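Local coordinates for protein glutaconate coenzyme a-transferase (Acidaminococcus fermentans, PDB 1POI) that catalyses, as the larger subunit of the enzyme, transfer of coenzyme A from acetyl-CoA to glutaconate or (R)-2-hydroxyglutarate in the fermentation of glutamate, at residues G78-S83 with V262-S267; A111-L116 with D197-E202; T210-I215 with Y250-Y255. All blocks are in the same frame, centred on the assembly; numbering follows the deposited sequence.

Contact 1: residues G78-S83 with V262-S267; sequences GVTNVS and VYDKVS
The hydroxyl of Thr80 donates a hydrogen bond to the carboxylate of Asp264, and this single polar link, OG1 to OD1 at 3.2 Å, ties the loop before helix 84-92 to the last turn of helix 257-266. The donor comes to the anti side of OD1, 18° out of the carboxylate plane. Both side chains lean across the gap, and the backbones draw close here, with Thr80 CA 5.7 Å from Asp264 CA. Asp264 has its CG anti to the backbone N (chi1 166°), a torsion that carries the carboxylate over to the threonine. The same OD1 has a stronger partner in Arg84, whose NH2 forms a salt bridge with it, so one carboxylate oxygen serves both a hydroxyl and a guanidinium group.

One apolar contact flanks the bond: Val79 CG1 lies 3.7 Å from Asp264 CB. The methyl CG2 of Thr80 rests beside the carboxylate oxygen, 3.6 Å from Asp264 OD1.

At the end of helix 257-266, Ser267, the first residue beyond helical geometry, returns its OG to Tyr263 O at 2.9 Å; its backbone N binds that oxygen too, from the opposite face of the carbonyl plane. Ser267 CB covers part of one face of the Tyr263 ring, and the tyrosine hydroxyl reaches Asp58 on helix 55-62.

Chemically, Asp264 OD1 bridges Thr80 in the loop and Arg84 at the start of helix 84-92, joining both to helix 257-266. With the guanidinium next to it, Asp264 is probably held as a carboxylate, and the threonine adds a directional but modest bond.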
loop_
_atom_site.group_PDB
_atom_site.type_symbol
_atom_site.label_atom_id
_atom_site.label_comp_id
_atom_site.label_asym_id
_atom_site.label_seq_id
_atom_site.Cartn_x
_atom_site.Cartn_y
_atom_site.Cartn_z
ATOM N N GLY A 78 -17.633 -26.785 -9.899
ATOM C CA GLY A 78 -17.949 -26.909 -8.487
ATOM C C GLY A 78 -19.434 -27.132 -8.291
ATOM O O GLY A 78 -19.834 -28.095 -7.647
ATOM N N VAL A 79 -20.246 -26.239 -8.854
ATOM C CA VAL A 79 -21.693 -26.334 -8.783
ATOM C C VAL A 79 -22.233 -27.235 -9.913
ATOM O O VAL A 79 -22.827 -28.279 -9.647
ATOM C CB VAL A 79 -22.313 -24.953 -8.833
ATOM C CG1 VAL A 79 -23.820 -25.060 -8.733
ATOM C CG2 VAL A 79 -21.744 -24.106 -7.692
ATOM N N THR A 80 -22.023 -26.857 -11.171
ATOM C CA THR A 80 -22.473 -27.703 -12.281
ATOM C C THR A 80 -21.279 -28.289 -13.013
ATOM O O THR A 80 -20.488 -27.561 -13.608
ATOM C CB THR A 80 -23.319 -26.960 -13.317
ATOM O OG1 THR A 80 -24.279 -26.124 -12.665
ATOM C CG2 THR A 80 -24.052 -27.973 -14.161
ATOM N N ASN A 81 -21.195 -29.610 -13.009
ATOM C CA ASN A 81 -20.106 -30.339 -13.652
ATOM C C ASN A 81 -19.928 -30.115 -15.140
ATOM O O ASN A 81 -18.806 -30.034 -15.625
ATOM C CB ASN A 81 -20.271 -31.841 -13.424
ATOM C CG ASN A 81 -19.727 -32.287 -12.088
ATOM O OD1 ASN A 81 -19.102 -31.500 -11.353
ATOM N ND2 ASN A 81 -19.949 -33.562 -11.761
ATOM N N VAL A 82 -21.044 -30.163 -15.861
ATOM C CA VAL A 82 -21.113 -29.996 -17.313
ATOM C C VAL A 82 -22.377 -29.196 -17.516
ATOM O O VAL A 82 -23.451 -29.697 -17.233
ATOM C CB VAL A 82 -21.308 -31.364 -18.021
ATOM C CG1 VAL A 82 -21.269 -31.188 -19.536
ATOM C CG2 VAL A 82 -20.240 -32.358 -17.557
ATOM N N SER A 83 -22.246 -27.940 -17.928
ATOM C CA SER A 83 -23.406 -27.079 -18.145
ATOM C C SER A 83 -24.523 -27.837 -18.843
ATOM O O SER A 83 -24.310 -28.552 -19.827
ATOM C CB SER A 83 -23.026 -25.838 -18.934
ATOM O OG SER A 83 -22.129 -25.034 -18.192
ATOM N N VAL A 262 -29.124 -22.714 -7.506
ATOM C CA VAL A 262 -30.457 -22.528 -8.065
ATOM C C VAL A 262 -30.326 -22.793 -9.551
ATOM O O VAL A 262 -30.962 -23.703 -10.084
ATOM C CB VAL A 262 -30.942 -21.090 -7.888
ATOM C CG1 VAL A 262 -32.257 -20.899 -8.570
ATOM C CG2 VAL A 262 -31.058 -20.761 -6.419
ATOM N N TYR A 263 -29.425 -22.042 -10.190
ATOM C CA TYR A 263 -29.166 -22.180 -11.613
ATOM C C TYR A 263 -28.846 -23.636 -11.986
ATOM O O TYR A 263 -29.315 -24.122 -13.014
ATOM C CB TYR A 263 -28.033 -21.239 -12.052
ATOM C CG TYR A 263 -27.810 -21.219 -13.555
ATOM C CD1 TYR A 263 -28.551 -20.374 -14.374
ATOM C CD2 TYR A 263 -26.928 -22.121 -14.162
ATOM C CE1 TYR A 263 -28.435 -20.436 -15.763
ATOM C CE2 TYR A 263 -26.801 -22.191 -15.548
ATOM C CZ TYR A 263 -27.561 -21.346 -16.340
ATOM O OH TYR A 263 -27.441 -21.413 -17.703
ATOM N N ASP A 264 -28.088 -24.338 -11.149
ATOM C CA ASP A 264 -27.729 -25.726 -11.438
ATOM C C ASP A 264 -28.936 -26.611 -11.655
ATOM O O ASP A 264 -28.918 -27.491 -12.510
ATOM C CB ASP A 264 -26.894 -26.331 -10.311
ATOM C CG ASP A 264 -26.795 -27.869 -10.400
ATOM O OD1 ASP A 264 -26.182 -28.394 -11.351
ATOM O OD2 ASP A 264 -27.331 -28.563 -9.508
ATOM N N LYS A 265 -29.955 -26.423 -10.826
ATOM C CA LYS A 265 -31.144 -27.247 -10.919
ATOM C C LYS A 265 -32.108 -26.693 -11.952
ATOM O O LYS A 265 -32.687 -27.439 -12.737
ATOM C CB LYS A 265 -31.796 -27.404 -9.535
ATOM C CG LYS A 265 -32.373 -26.133 -8.925
ATOM C CD LYS A 265 -33.894 -26.159 -8.935
ATOM C CE LYS A 265 -34.492 -24.801 -8.556
ATOM N NZ LYS A 265 -35.970 -24.751 -8.850
ATOM N N VAL A 266 -32.280 -25.381 -11.942
ATOM C CA VAL A 266 -33.136 -24.696 -12.892
ATOM C C VAL A 266 -32.797 -25.082 -14.348
ATOM O O VAL A 266 -33.663 -25.514 -15.105
ATOM C CB VAL A 266 -32.986 -23.192 -12.717
ATOM C CG1 VAL A 266 -33.455 -22.482 -13.939
ATOM C CG2 VAL A 266 -33.780 -22.736 -11.512
ATOM N N SER A 267 -31.523 -24.999 -14.713
ATOM C CA SER A 267 -31.078 -25.331 -16.063
ATOM C C SER A 267 -31.159 -26.810 -16.446
ATOM O O SER A 267 -30.551 -27.196 -17.451
ATOM C CB SER A 267 -29.629 -24.883 -16.254
ATOM O OG SER A 267 -28.766 -25.619 -15.392
#

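Contact 2: residues A111-L116 with D197-E202; sequences AAALGL and DVDIAE
Ala113 points its methyl group toward helix 197-203, and Asp199 and Glu202 receive it between them. The pair shows how a small residue lets two helices come close: Ala113 CA stands only 5.0 Å from Asp199 CA. The methyl rests against backbone as well as side chain, with Ala113 CB 3.5 Å from Asp199 O.

The two acids are turned differently against it. Asp199 sets off alongside the partner helix, its CG anti to the carbonyl carbon (chi1 -83°), and brings OD1 to 3.6 Å from Ala113 CB. Glu202 points toward the alanine instead; with CG anti to the backbone N (chi1 177°) and an extended chain, it passes the methyl and reaches the Ala113 carbonyl. There Glu202 OE1 lies 3.3 Å from Ala113 O, a meeting of two acceptors and no hydrogen bond.

Helix 197-203 connects the adjacent parallel strands 174-179 and 206-211 in a beta-alpha-beta crossover, and helix 102-114 packs its C-terminal end on it. Gly115, with positive phi, is the C-prime residue of the Schellman motif that ends helix 102-114: Leu116 N returns to Ala111 O at 3.1 Å and Gly115 N makes a weak bond to Ala112 O.

No polar bond joins the two segments. The chain of another protein provides a basic partner for Asp199 OD1, in a salt bridge, and one for Glu202 OE1, in a long, weak ion pair that may partly ease its closeness to Ala113 O. This is consistent with the neighbouring chain supplying the positive charge that the two buried acids need.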
loop_
_atom_site.group_PDB
_atom_site.type_symbol
_atom_site.label_atom_id
_atom_site.label_comp_id
_atom_site.label_asym_id
_atom_site.label_seq_id
_atom_site.Cartn_x
_atom_site.Cartn_y
_atom_site.Cartn_z
ATOM N N ALA A 111 -2.033 -15.629 -29.486
ATOM C CA ALA A 111 -1.457 -15.396 -30.804
ATOM C C ALA A 111 -2.193 -14.259 -31.512
ATOM O O ALA A 111 -1.590 -13.509 -32.275
ATOM C CB ALA A 111 -1.545 -16.619 -31.624
ATOM N N ALA A 112 -3.490 -14.117 -31.262
ATOM C CA ALA A 112 -4.253 -13.030 -31.880
ATOM C C ALA A 112 -3.803 -11.687 -31.316
ATOM O O ALA A 112 -3.539 -10.743 -32.054
ATOM C CB ALA A 112 -5.755 -13.227 -31.668
ATOM N N ALA A 113 -3.695 -11.607 -29.998
ATOM C CA ALA A 113 -3.262 -10.370 -29.370
ATOM C C ALA A 113 -1.865 -10.034 -29.873
ATOM O O ALA A 113 -1.507 -8.863 -29.995
ATOM C CB ALA A 113 -3.266 -10.520 -27.865
ATOM N N LEU A 114 -1.095 -11.079 -30.167
ATOM C CA LEU A 114 0.271 -10.926 -30.646
ATOM C C LEU A 114 0.397 -10.491 -32.106
ATOM O O LEU A 114 1.308 -9.756 -32.450
ATOM C CB LEU A 114 1.057 -12.229 -30.420
ATOM C CG LEU A 114 2.000 -12.407 -29.213
ATOM C CD1 LEU A 114 1.695 -11.436 -28.057
ATOM C CD2 LEU A 114 1.938 -13.870 -28.759
ATOM N N GLY A 115 -0.478 -10.988 -32.970
ATOM C CA GLY A 115 -0.422 -10.631 -34.377
ATOM C C GLY A 115 0.177 -11.737 -35.229
ATOM O O GLY A 115 0.629 -11.498 -36.347
ATOM N N LEU A 116 0.198 -12.961 -34.722
ATOM C CA LEU A 116 0.773 -14.058 -35.490
ATOM C C LEU A 116 -0.100 -14.416 -36.690
ATOM O O LEU A 116 -1.322 -14.310 -36.639
ATOM C CB LEU A 116 0.957 -15.304 -34.608
ATOM C CG LEU A 116 1.780 -15.238 -33.322
ATOM C CD1 LEU A 116 1.964 -16.647 -32.784
ATOM C CD2 LEU A 116 3.132 -14.615 -33.552
ATOM N N ASP A 197 -8.354 -12.177 -20.388
ATOM C CA ASP A 197 -8.827 -10.811 -20.464
ATOM C C ASP A 197 -8.043 -9.746 -21.194
ATOM O O ASP A 197 -8.653 -8.966 -21.918
ATOM C CB ASP A 197 -9.247 -10.326 -19.086
ATOM C CG ASP A 197 -10.436 -11.070 -18.573
ATOM O OD1 ASP A 197 -10.601 -12.258 -18.924
ATOM O OD2 ASP A 197 -11.207 -10.477 -17.805
ATOM N N VAL A 198 -6.720 -9.691 -21.013
ATOM C CA VAL A 198 -5.902 -8.665 -21.686
ATOM C C VAL A 198 -5.690 -8.973 -23.187
ATOM O O VAL A 198 -5.704 -8.074 -24.037
ATOM C CB VAL A 198 -4.568 -8.453 -20.936
ATOM C CG1 VAL A 198 -3.742 -7.357 -21.587
ATOM C CG2 VAL A 198 -4.850 -8.048 -19.498
ATOM N N ASP A 199 -5.536 -10.258 -23.498
ATOM C CA ASP A 199 -5.372 -10.730 -24.863
ATOM C C ASP A 199 -6.595 -10.323 -25.696
ATOM O O ASP A 199 -6.472 -9.633 -26.697
ATOM C CB ASP A 199 -5.280 -12.256 -24.893
ATOM C CG ASP A 199 -3.883 -12.786 -24.603
ATOM O OD1 ASP A 199 -2.884 -12.021 -24.584
ATOM O OD2 ASP A 199 -3.788 -14.018 -24.425
ATOM N N ILE A 200 -7.779 -10.756 -25.285
ATOM C CA ILE A 200 -8.999 -10.436 -26.022
ATOM C C ILE A 200 -9.364 -8.941 -26.091
ATOM O O ILE A 200 -10.181 -8.550 -26.931
ATOM C CB ILE A 200 -10.203 -11.301 -25.548
ATOM C CG1 ILE A 200 -10.639 -10.941 -24.114
ATOM C CG2 ILE A 200 -9.797 -12.738 -25.568
ATOM C CD1 ILE A 200 -11.892 -11.665 -23.621
ATOM N N ALA A 201 -8.775 -8.107 -25.230
ATOM C CA ALA A 201 -9.041 -6.648 -25.280
ATOM C C ALA A 201 -8.014 -5.989 -26.214
ATOM O O ALA A 201 -8.079 -4.786 -26.462
ATOM C CB ALA A 201 -8.937 -6.010 -23.895
ATOM N N GLU A 202 -6.984 -6.748 -26.580
ATOM C CA GLU A 202 -5.966 -6.270 -27.483
ATOM C C GLU A 202 -6.376 -6.733 -28.881
ATOM O O GLU A 202 -6.290 -5.962 -29.845
ATOM C CB GLU A 202 -4.581 -6.824 -27.115
ATOM C CG GLU A 202 -3.488 -6.401 -28.098
ATOM C CD GLU A 202 -2.065 -6.456 -27.535
ATOM O OE1 GLU A 202 -1.653 -7.508 -27.002
ATOM O OE2 GLU A 202 -1.341 -5.445 -27.654
#

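Contact 3: residues T210-I215 with Y250-Y255; sequences TCEEII and YGLYDY
Glu212, which buries the most surface here, meets Leu252 with its aliphatic stem and Tyr253 with its carboxylate. It stands where the chain turns a corner between strands 206-211 and 213-214, and the bend of its side chain at chi2 (-75°) turns the carboxylate to the Tyr253 hydroxyl while CG stays against Leu252.

Leu252 approaches from the opposite direction and presses CD1 on Glu212 CG at 3.4 Å, with Glu212 CB next nearest at 3.9 Å. This is the apolar half of the contact.

Tyr253 supplies the polar half. Its hydroxyl donates to Glu212 OE2 over 2.5 Å, arriving nearly in line with the C-O bond, and the carboxylate lies at the edge of the ring with the two planes 70° apart. Tyr242 stacks on the tyrosine ring. A classic beta bulge at Leu252 and Tyr253 is consistent with both side chains pointing toward Glu212.

The bonded groups have further partners: His178 NE2 on Glu212 OE2 and Ala244 N on the phenolic oxygen, while Tyr242 N binds the other carboxylate oxygen, OE1. The several donors round the carboxylate are consistent with its being ionised, an acceptor that pins the loop to the C-terminal end of strand 206-211.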
loop_
_atom_site.group_PDB
_atom_site.type_symbol
_atom_site.label_atom_id
_atom_site.label_comp_id
_atom_site.label_asym_id
_atom_site.label_seq_id
_atom_site.Cartn_x
_atom_site.Cartn_y
_atom_site.Cartn_z
ATOM N N THR A 210 -16.785 -3.752 -18.290
ATOM C CA THR A 210 -17.703 -3.447 -17.177
ATOM C C THR A 210 -16.786 -3.416 -15.946
ATOM O O THR A 210 -15.907 -4.293 -15.805
ATOM C CB THR A 210 -18.812 -4.491 -16.977
ATOM O OG1 THR A 210 -18.247 -5.801 -16.988
ATOM C CG2 THR A 210 -19.871 -4.378 -18.058
ATOM N N CYS A 211 -16.946 -2.405 -15.094
ATOM C CA CYS A 211 -16.104 -2.271 -13.925
ATOM C C CYS A 211 -16.860 -1.953 -12.615
ATOM O O CYS A 211 -17.908 -1.323 -12.621
ATOM C CB CYS A 211 -15.091 -1.194 -14.215
ATOM S SG CYS A 211 -15.844 0.391 -14.292
ATOM N N GLU A 212 -16.299 -2.372 -11.485
ATOM C CA GLU A 212 -16.894 -2.158 -10.168
ATOM C C GLU A 212 -16.871 -0.700 -9.823
ATOM O O GLU A 212 -17.727 -0.205 -9.105
ATOM C CB GLU A 212 -16.100 -2.920 -9.122
ATOM C CG GLU A 212 -16.070 -4.405 -9.326
ATOM C CD GLU A 212 -17.378 -5.054 -8.949
ATOM O OE1 GLU A 212 -18.177 -4.416 -8.245
ATOM O OE2 GLU A 212 -17.606 -6.213 -9.341
ATOM N N GLU A 213 -15.812 -0.027 -10.224
ATOM C CA GLU A 213 -15.718 1.393 -9.977
ATOM C C GLU A 213 -14.905 2.098 -11.036
ATOM O O GLU A 213 -14.103 1.489 -11.732
ATOM C CB GLU A 213 -15.149 1.673 -8.603
ATOM C CG GLU A 213 -13.908 0.885 -8.302
ATOM C CD GLU A 213 -13.380 1.175 -6.923
ATOM O OE1 GLU A 213 -13.687 2.273 -6.389
ATOM O OE2 GLU A 213 -12.662 0.293 -6.393
ATOM N N ILE A 214 -15.123 3.399 -11.113
ATOM C CA ILE A 214 -14.481 4.271 -12.063
ATOM C C ILE A 214 -13.709 5.319 -11.274
ATOM O O ILE A 214 -14.266 5.943 -10.361
ATOM C CB ILE A 214 -15.583 4.987 -12.952
ATOM C CG1 ILE A 214 -16.330 3.945 -13.806
ATOM C CG2 ILE A 214 -14.979 6.100 -13.816
ATOM C CD1 ILE A 214 -17.389 4.521 -14.724
ATOM N N ILE A 215 -12.427 5.487 -11.595
ATOM C CA ILE A 215 -11.600 6.510 -10.942
ATOM C C ILE A 215 -11.073 7.494 -11.998
ATOM O O ILE A 215 -10.983 7.155 -13.192
ATOM C CB ILE A 215 -10.411 5.912 -10.141
ATOM C CG1 ILE A 215 -9.820 4.697 -10.850
ATOM C CG2 ILE A 215 -10.856 5.533 -8.729
ATOM C CD1 ILE A 215 -8.505 4.263 -10.258
ATOM N N TYR A 250 -11.846 -11.171 -7.430
ATOM C CA TYR A 250 -10.699 -10.988 -6.569
ATOM C C TYR A 250 -10.632 -9.692 -5.769
ATOM O O TYR A 250 -10.704 -8.597 -6.321
ATOM C CB TYR A 250 -9.427 -11.150 -7.409
ATOM C CG TYR A 250 -8.150 -11.183 -6.599
ATOM C CD1 TYR A 250 -7.534 -10.000 -6.194
ATOM C CD2 TYR A 250 -7.587 -12.394 -6.188
ATOM C CE1 TYR A 250 -6.412 -10.017 -5.404
ATOM C CE2 TYR A 250 -6.445 -12.418 -5.388
ATOM C CZ TYR A 250 -5.874 -11.227 -5.005
ATOM O OH TYR A 250 -4.764 -11.216 -4.187
ATOM N N GLY A 251 -10.501 -9.830 -4.451
ATOM C CA GLY A 251 -10.365 -8.678 -3.585
ATOM C C GLY A 251 -11.642 -7.935 -3.317
ATOM O O GLY A 251 -11.651 -6.965 -2.552
ATOM N N LEU A 252 -12.729 -8.370 -3.944
ATOM C CA LEU A 252 -13.999 -7.710 -3.727
ATOM C C LEU A 252 -15.081 -8.617 -3.157
ATOM O O LEU A 252 -15.667 -8.301 -2.120
ATOM C CB LEU A 252 -14.476 -7.026 -5.001
ATOM C CG LEU A 252 -13.694 -5.758 -5.336
ATOM C CD1 LEU A 252 -14.178 -5.182 -6.642
ATOM C CD2 LEU A 252 -13.847 -4.731 -4.245
ATOM N N TYR A 253 -15.332 -9.752 -3.793
ATOM C CA TYR A 253 -16.376 -10.634 -3.305
ATOM C C TYR A 253 -16.203 -12.037 -3.797
ATOM O O TYR A 253 -15.526 -12.263 -4.779
ATOM C CB TYR A 253 -17.775 -10.100 -3.661
ATOM C CG TYR A 253 -17.963 -9.688 -5.112
ATOM C CD1 TYR A 253 -18.289 -10.630 -6.089
ATOM C CD2 TYR A 253 -17.805 -8.366 -5.504
ATOM C CE1 TYR A 253 -18.446 -10.263 -7.404
ATOM C CE2 TYR A 253 -17.957 -7.994 -6.819
ATOM C CZ TYR A 253 -18.278 -8.944 -7.763
ATOM O OH TYR A 253 -18.454 -8.561 -9.072
ATOM N N ASP A 254 -16.848 -12.963 -3.106
ATOM C CA ASP A 254 -16.783 -14.387 -3.366
ATOM C C ASP A 254 -17.988 -14.880 -4.206
ATOM O O ASP A 254 -18.985 -14.147 -4.370
ATOM C CB ASP A 254 -16.761 -15.048 -1.997
ATOM C CG ASP A 254 -16.070 -16.375 -2.002
ATOM O OD1 ASP A 254 -15.951 -16.981 -3.085
ATOM O OD2 ASP A 254 -15.640 -16.817 -0.907
ATOM N N TYR A 255 -17.924 -16.098 -4.747
ATOM C CA TYR A 255 -19.053 -16.571 -5.527
ATOM C C TYR A 255 -20.280 -16.744 -4.658
ATOM O O TYR A 255 -20.179 -16.991 -3.467
ATOM C CB TYR A 255 -18.773 -17.852 -6.324
ATOM C CG TYR A 255 -17.889 -18.920 -5.711
ATOM C CD1 TYR A 255 -17.980 -19.282 -4.372
ATOM C CD2 TYR A 255 -16.926 -19.554 -6.489
ATOM C CE1 TYR A 255 -17.119 -20.248 -3.822
ATOM C CE2 TYR A 255 -16.066 -20.517 -5.955
ATOM C CZ TYR A 255 -16.164 -20.856 -4.624
ATOM O OH TYR A 255 -15.282 -21.796 -4.123
#

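Overall arrangement
Along the chain, contact 1 closes a long loop within which contacts 2 and 3 follow in series. Contacts 1 and 2 lie on opposite sides of the chain's centre, their own centres 31 Å apart, whereas contact 3 is 24 Å from contact 1 and 23 Å from contact 2, centre to centre. None touches another; nearest atoms of contacts 1 and 3 are about 7 Å apart. Helix 197-203 of contact 2 leads directly into strand 206-211 of contact 3, part of the seven-stranded parallel sheet, and segment 250-255 runs on toward helix 257-266 of contact 1. Thus helix pairing, strand end and late helix are each fastened separately around one alpha/beta core.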